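Local coordinates for protein MccF (Escherichia coli, PDB 4IIY) that probably works as a serine carboxypeptidase-like hydrolase of the peptidase S66 family and provides self-immunity to the antibiotic microcin C7, at residues 198-203 and 358-363; 327-332 and 353-358. The protein carries 1 engineered substitution. All coordinates share one frame; numbering follows the deposited sequence.

Interaction 1: residues 198-203 and 358-363; sequences YTYTLP and KNISIT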
loop_
_atom_site.group_PDB
_atom_site.type_symbol
_atom_site.label_atom_id
_atom_site.label_comp_id
_atom_site.label_asym_id
_atom_site.label_seq_id
_atom_site.Cartn_x
_atom_site.Cartn_y
_atom_site.Cartn_z
ATOM N N TYR B 198 -24.072 -16.840 17.487
ATOM C CA TYR B 198 -24.374 -15.461 17.828
ATOM C C TYR B 198 -24.708 -14.687 16.556
ATOM O O TYR B 198 -23.875 -14.598 15.652
ATOM C CB TYR B 198 -23.199 -14.776 18.535
ATOM C CG TYR B 198 -23.496 -13.312 18.660
ATOM C CD1 TYR B 198 -24.360 -12.853 19.645
ATOM C CD2 TYR B 198 -23.013 -12.399 17.730
ATOM C CE1 TYR B 198 -24.701 -11.511 19.733
ATOM C CE2 TYR B 198 -23.349 -11.059 17.812
ATOM C CZ TYR B 198 -24.187 -10.621 18.814
ATOM O OH TYR B 198 -24.517 -9.287 18.882
ATOM N N THR B 199 -25.905 -14.107 16.486
ATOM C CA THR B 199 -26.324 -13.338 15.322
ATOM C C THR B 199 -26.220 -11.842 15.612
ATOM O O THR B 199 -26.796 -11.340 16.583
ATOM C CB THR B 199 -27.760 -13.714 14.895
ATOM O OG1 THR B 199 -27.816 -15.127 14.642
ATOM C CG2 THR B 199 -28.171 -12.953 13.638
ATOM N N TYR B 200 -25.473 -11.127 14.776
ATOM C CA TYR B 200 -25.248 -9.704 14.990
ATOM C C TYR B 200 -26.523 -8.874 14.898
ATOM O O TYR B 200 -27.383 -9.121 14.047
ATOM C CB TYR B 200 -24.224 -9.164 13.990
ATOM C CG TYR B 200 -22.801 -9.471 14.378
ATOM C CD1 TYR B 200 -22.112 -8.651 15.271
ATOM C CD2 TYR B 200 -22.143 -10.575 13.857
ATOM C CE1 TYR B 200 -20.816 -8.925 15.641
ATOM C CE2 TYR B 200 -20.839 -10.858 14.223
ATOM C CZ TYR B 200 -20.187 -10.030 15.111
ATOM O OH TYR B 200 -18.893 -10.326 15.475
ATOM N N THR B 201 -26.616 -7.878 15.775
ATOM C CA THR B 201 -27.589 -6.812 15.637
ATOM C C THR B 201 -27.132 -5.872 14.529
ATOM O O THR B 201 -25.947 -5.837 14.174
ATOM C CB THR B 201 -27.704 -6.015 16.942
ATOM O OG1 THR B 201 -26.404 -5.546 17.327
ATOM C CG2 THR B 201 -28.253 -6.893 18.047
ATOM N N LEU B 202 -28.077 -5.126 13.976
ATOM C CA LEU B 202 -27.800 -4.158 12.927
ATOM C C LEU B 202 -27.991 -2.769 13.510
ATOM O O LEU B 202 -29.103 -2.416 13.898
ATOM C CB LEU B 202 -28.784 -4.356 11.774
ATOM C CG LEU B 202 -28.612 -3.414 10.580
ATOM C CD1 LEU B 202 -27.338 -3.746 9.818
ATOM C CD2 LEU B 202 -29.830 -3.488 9.654
ATOM N N PRO B 203 -26.912 -1.971 13.601
ATOM C CA PRO B 203 -27.115 -0.607 14.109
ATOM C C PRO B 203 -28.178 0.140 13.307
ATOM O O PRO B 203 -28.205 0.079 12.082
ATOM C CB PRO B 203 -25.740 0.040 13.925
ATOM C CG PRO B 203 -24.792 -1.114 14.028
ATOM C CD PRO B 203 -25.491 -2.255 13.347
ATOM N N LYS B 358 -30.746 -11.892 5.345
ATOM C CA LYS B 358 -29.998 -10.652 5.589
ATOM C C LYS B 358 -29.437 -10.579 7.003
ATOM O O LYS B 358 -29.685 -9.616 7.726
ATOM C CB LYS B 358 -30.857 -9.414 5.318
ATOM C CG LYS B 358 -31.694 -9.469 4.053
ATOM C CD LYS B 358 -30.877 -9.659 2.810
ATOM C CE LYS B 358 -31.780 -9.636 1.580
ATOM N NZ LYS B 358 -31.166 -10.329 0.411
ATOM N N ASN B 359 -28.677 -11.595 7.397
ATOM C CA ASN B 359 -28.021 -11.557 8.696
ATOM C C ASN B 359 -26.663 -12.247 8.663
ATOM O O ASN B 359 -26.300 -12.895 7.676
ATOM C CB ASN B 359 -28.932 -12.089 9.820
ATOM C CG ASN B 359 -29.308 -13.560 9.647
ATOM O OD1 ASN B 359 -28.503 -14.379 9.210
ATOM N ND2 ASN B 359 -30.552 -13.898 10.009
ATOM N N ILE B 360 -25.913 -12.073 9.741
ATOM C CA ILE B 360 -24.564 -12.609 9.830
ATOM C C ILE B 360 -24.332 -13.076 11.257
ATOM O O ILE B 360 -24.693 -12.383 12.214
ATOM C CB ILE B 360 -23.495 -11.582 9.339
ATOM C CG1 ILE B 360 -22.073 -12.126 9.539
ATOM C CG2 ILE B 360 -23.662 -10.214 9.994
ATOM C CD1 ILE B 360 -20.984 -11.234 8.944
ATOM N N SER B 361 -23.755 -14.264 11.397
ATOM C CA SER B 361 -23.602 -14.905 12.692
ATOM C C SER B 361 -22.205 -15.484 12.877
ATOM O O SER B 361 -21.570 -15.907 11.907
ATOM C CB SER B 361 -24.612 -16.048 12.847
ATOM O OG SER B 361 -25.947 -15.610 12.635
ATOM N N ILE B 362 -21.756 -15.530 14.128
ATOM C CA ILE B 362 -20.565 -16.284 14.503
ATOM C C ILE B 362 -21.008 -17.706 14.855
ATOM O O ILE B 362 -21.935 -17.891 15.654
ATOM C CB ILE B 362 -19.860 -15.665 15.723
ATOM C CG1 ILE B 362 -19.626 -14.158 15.539
ATOM C CG2 ILE B 362 -18.562 -16.396 16.015
ATOM C CD1 ILE B 362 -19.280 -13.441 16.832
ATOM N N THR B 363 -20.376 -18.711 14.251
ATOM C CA THR B 363 -20.825 -20.088 14.451
ATOM C C THR B 363 -19.793 -20.988 15.123
ATOM O O THR B 363 -20.062 -22.170 15.366
ATOM C CB THR B 363 -21.278 -20.740 13.132
ATOM O OG1 THR B 363 -20.161 -20.836 12.239
ATOM C CG2 THR B 363 -22.389 -19.926 12.483
HETATM O O HOH W 1 -27.091 -9.882 11.359
#
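Tyr200 lays its ring obliquely against Ile362: Tyr200 CE2 approaches Ile362 CG1 to 3.8 Å, and Tyr200 OH reaches Ile362 CD1 at 3.4 Å. The same ring meets the Ile360 carbonyl oxygen at its edge, while Tyr198 CE2 stands 3.7 Å above one face of the Tyr200 ring, offset toward the rim. The phenol hydrogen-bonds to Thr344 O, and Phe334 packs edge-to-face on the ring. A leucine in place of Tyr200 would probably leave Thr344 O without this phenol partner and open a gap beside Ile362 CD1. Tyr198 and Ile362 form a hydrogen-bonded pair through two backbone bonds, and Tyr200 N adds a third to Ile360 O (3.0 Å, 165° at the hydrogen). Thr199 and Ser361 are the non-hydrogen-bonded pair between; each hydroxyl is anti to its own carbonyl carbon (chi1 -57° and -55°), which brings Thr199 OG1 within 2.8 Å of Ser361 OG. Past Tyr200 the chains diverge, and a water receives from Ile360 N and donates to Tyr200 O. This is a short antiparallel ladder at the border of a mixed sheet, with 198-199 the outermost strand on its side within the chain.

Interaction 2: residues 327-332 and 353-358; sequences QIPVLD and IDFDNK
The backbones stay well apart, the CA atoms of Leu331 and Phe355 being 8.0 Å from each other, because strands 330-334 and 350-354 belong to one mixed sheet but have three other strands between them in its order; side chains bridge the gap, one also reaching the backbone of Val330 and Leu331, consistent with a curled sheet. Phe355 does most of the bridging. With CG anti to the carbonyl carbon (chi1 -71°), its ring extends toward 327-332 and packs across Pro329, the two side chains crossing at about a right angle. Pro329 CB lies 3.8 Å from the centroid of the Phe355 ring and 23° off its normal, a CH-pi contact over the face. The opposite face is taken by Ile353 CG2, 3.5 Å above the Phe355 plane, so the ring is sandwiched between a proline and an isoleucine. At its edge, Phe355 CE1 comes within 3.6 Å of Val330 O. Leu331 CD1 touches Ile353 CG2 more loosely at 4.4 Å, and Phe231 and Ile360 pack on both residues. Beyond the ring the chain turns back: Asp354 OD1 accepts from Asn357 N (2.9 Å, 166° at the hydrogen), an Asx motif in which the donor sits above the carboxylate plane, with a weak second bond from Asp356 N. Lys358 and Asn359 then both face Asp354 as a G1 beta bulge, and Lys358 NZ returns to Phe355 O at 2.8 Å, nearly in line with the carbonyl. The chemistry is thus divided: across the contact it is apolar, with both faces of the ring filled and its slightly positive C-H rim probably favouring the Val330 carbonyl, whereas the polar bonds described here lie within the turn that carries Phe355 and help to fix its backbone.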
loop_
_atom_site.group_PDB
_atom_site.type_symbol
_atom_site.label_atom_id
_atom_site.label_comp_id
_atom_site.label_asym_id
_atom_site.label_seq_id
_atom_site.Cartn_x
_atom_site.Cartn_y
_atom_site.Cartn_z
ATOM N N GLN B 327 -18.618 -14.865 -9.767
ATOM C CA GLN B 327 -19.770 -14.664 -8.901
ATOM C C GLN B 327 -19.413 -15.037 -7.471
ATOM O O GLN B 327 -19.204 -16.207 -7.162
ATOM C CB GLN B 327 -20.960 -15.496 -9.390
ATOM C CG GLN B 327 -21.378 -15.194 -10.819
ATOM C CD GLN B 327 -21.913 -13.789 -10.982
ATOM O OE1 GLN B 327 -21.414 -13.012 -11.797
ATOM N NE2 GLN B 327 -22.946 -13.456 -10.215
ATOM N N ILE B 328 -19.313 -14.028 -6.613
ATOM C CA ILE B 328 -19.047 -14.226 -5.196
ATOM C C ILE B 328 -20.072 -13.390 -4.452
ATOM O O ILE B 328 -20.222 -12.199 -4.729
ATOM C CB ILE B 328 -17.638 -13.742 -4.795
ATOM C CG1 ILE B 328 -16.567 -14.456 -5.625
ATOM C CG2 ILE B 328 -17.402 -13.951 -3.308
ATOM C CD1 ILE B 328 -15.145 -14.077 -5.246
ATOM N N PRO B 329 -20.800 -14.000 -3.512
ATOM C CA PRO B 329 -21.759 -13.171 -2.776
ATOM C C PRO B 329 -21.047 -12.190 -1.841
ATOM O O PRO B 329 -19.990 -12.506 -1.274
ATOM C CB PRO B 329 -22.597 -14.190 -2.001
ATOM C CG PRO B 329 -21.747 -15.407 -1.916
ATOM C CD PRO B 329 -20.851 -15.420 -3.124
ATOM N N VAL B 330 -21.630 -11.008 -1.687
ATOM C CA VAL B 330 -20.989 -9.927 -0.950
ATOM C C VAL B 330 -21.950 -9.293 0.048
ATOM O O VAL B 330 -23.071 -8.917 -0.317
ATOM C CB VAL B 330 -20.489 -8.823 -1.907
ATOM C CG1 VAL B 330 -19.921 -7.661 -1.111
ATOM C CG2 VAL B 330 -19.448 -9.369 -2.869
ATOM N N LEU B 331 -21.511 -9.173 1.300
ATOM C CA LEU B 331 -22.205 -8.371 2.296
ATOM C C LEU B 331 -21.545 -7.004 2.218
ATOM O O LEU B 331 -20.387 -6.847 2.629
ATOM C CB LEU B 331 -22.056 -8.989 3.683
ATOM C CG LEU B 331 -22.876 -8.394 4.831
ATOM C CD1 LEU B 331 -22.621 -9.142 6.129
ATOM C CD2 LEU B 331 -22.591 -6.925 5.022
ATOM N N ASP B 332 -22.253 -6.036 1.642
ATOM C CA ASP B 332 -21.698 -4.704 1.451
ATOM C C ASP B 332 -22.179 -3.750 2.529
ATOM O O ASP B 332 -23.344 -3.363 2.543
ATOM C CB ASP B 332 -22.097 -4.162 0.082
ATOM C CG ASP B 332 -21.473 -2.811 -0.217
ATOM O OD1 ASP B 332 -20.509 -2.432 0.475
ATOM O OD2 ASP B 332 -21.942 -2.135 -1.154
ATOM N N ILE B 353 -23.072 -16.227 6.837
ATOM C CA ILE B 353 -23.837 -15.123 6.288
ATOM C C ILE B 353 -25.064 -15.699 5.596
ATOM O O ILE B 353 -24.942 -16.508 4.673
ATOM C CB ILE B 353 -23.026 -14.301 5.266
ATOM C CG1 ILE B 353 -21.697 -13.825 5.863
ATOM C CG2 ILE B 353 -23.860 -13.122 4.762
ATOM C CD1 ILE B 353 -20.770 -13.200 4.834
ATOM N N ASP B 354 -26.246 -15.296 6.051
ATOM C CA ASP B 354 -27.478 -15.718 5.408
ATOM C C ASP B 354 -27.943 -14.596 4.507
ATOM O O ASP B 354 -28.465 -13.580 4.964
ATOM C CB ASP B 354 -28.535 -16.056 6.453
ATOM C CG ASP B 354 -29.775 -16.681 5.847
ATOM O OD1 ASP B 354 -30.103 -16.376 4.687
ATOM O OD2 ASP B 354 -30.417 -17.493 6.556
ATOM N N PHE B 355 -27.714 -14.768 3.215
ATOM C CA PHE B 355 -28.063 -13.748 2.241
ATOM C C PHE B 355 -29.566 -13.616 2.023
ATOM O O PHE B 355 -30.048 -12.548 1.643
ATOM C CB PHE B 355 -27.324 -14.004 0.932
ATOM C CG PHE B 355 -25.856 -13.729 1.028
ATOM C CD1 PHE B 355 -25.364 -12.458 0.796
ATOM C CD2 PHE B 355 -24.973 -14.728 1.400
ATOM C CE1 PHE B 355 -24.013 -12.195 0.902
ATOM C CE2 PHE B 355 -23.622 -14.463 1.516
ATOM C CZ PHE B 355 -23.150 -13.197 1.272
ATOM N N ASP B 356 -30.299 -14.693 2.277
ATOM C CA ASP B 356 -31.752 -14.657 2.116
ATOM C C ASP B 356 -32.415 -13.918 3.272
ATOM O O ASP B 356 -33.323 -13.116 3.068
ATOM C CB ASP B 356 -32.321 -16.074 2.005
ATOM C CG ASP B 356 -31.822 -16.819 0.774
ATOM O OD1 ASP B 356 -31.468 -16.165 -0.229
ATOM O OD2 ASP B 356 -31.789 -18.064 0.823
ATOM N N ASN B 357 -31.947 -14.182 4.485
ATOM C CA ASN B 357 -32.505 -13.541 5.678
ATOM C C ASN B 357 -31.774 -12.269 6.106
ATOM O O ASN B 357 -32.135 -11.645 7.102
ATOM C CB ASN B 357 -32.586 -14.548 6.828
ATOM C CG ASN B 357 -33.598 -15.632 6.558
ATOM O OD1 ASN B 357 -33.255 -16.811 6.407
ATOM N ND2 ASN B 357 -34.846 -15.237 6.461
ATOM N N LYS B 358 -30.746 -11.892 5.345
ATOM C CA LYS B 358 -29.998 -10.652 5.589
ATOM C C LYS B 358 -29.437 -10.579 7.003
ATOM O O LYS B 358 -29.685 -9.616 7.726
ATOM C CB LYS B 358 -30.857 -9.414 5.318
ATOM C CG LYS B 358 -31.694 -9.469 4.053
ATOM C CD LYS B 358 -30.877 -9.659 2.810
ATOM C CE LYS B 358 -31.780 -9.636 1.580
ATOM N NZ LYS B 358 -31.166 -10.329 0.411
#

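In the fold
Both interactions are mostly buried and belong to the same mixed sheet, but they hold it differently. Interaction 1 is lateral pairing at a border strand, made of backbone bonds, two hydroxyls and a bridging water, with tyrosine rings packed on isoleucines; interaction 2 joins strands that are not neighbours, mainly through apolar side chains. They share Lys358, in the turn linking strands 350-354 and 359-362, which pair directly: Asn359 O lies 2.9 Å from Asp354 N, a probable hydrogen bond. Ile360 continues the apolar layer from one to the other, its CD1 resting 3.9 Å from Leu331 CD1. Solvent lies nearer at Thr199 and Asn359 in interaction 1 and at Pro329 in interaction 2.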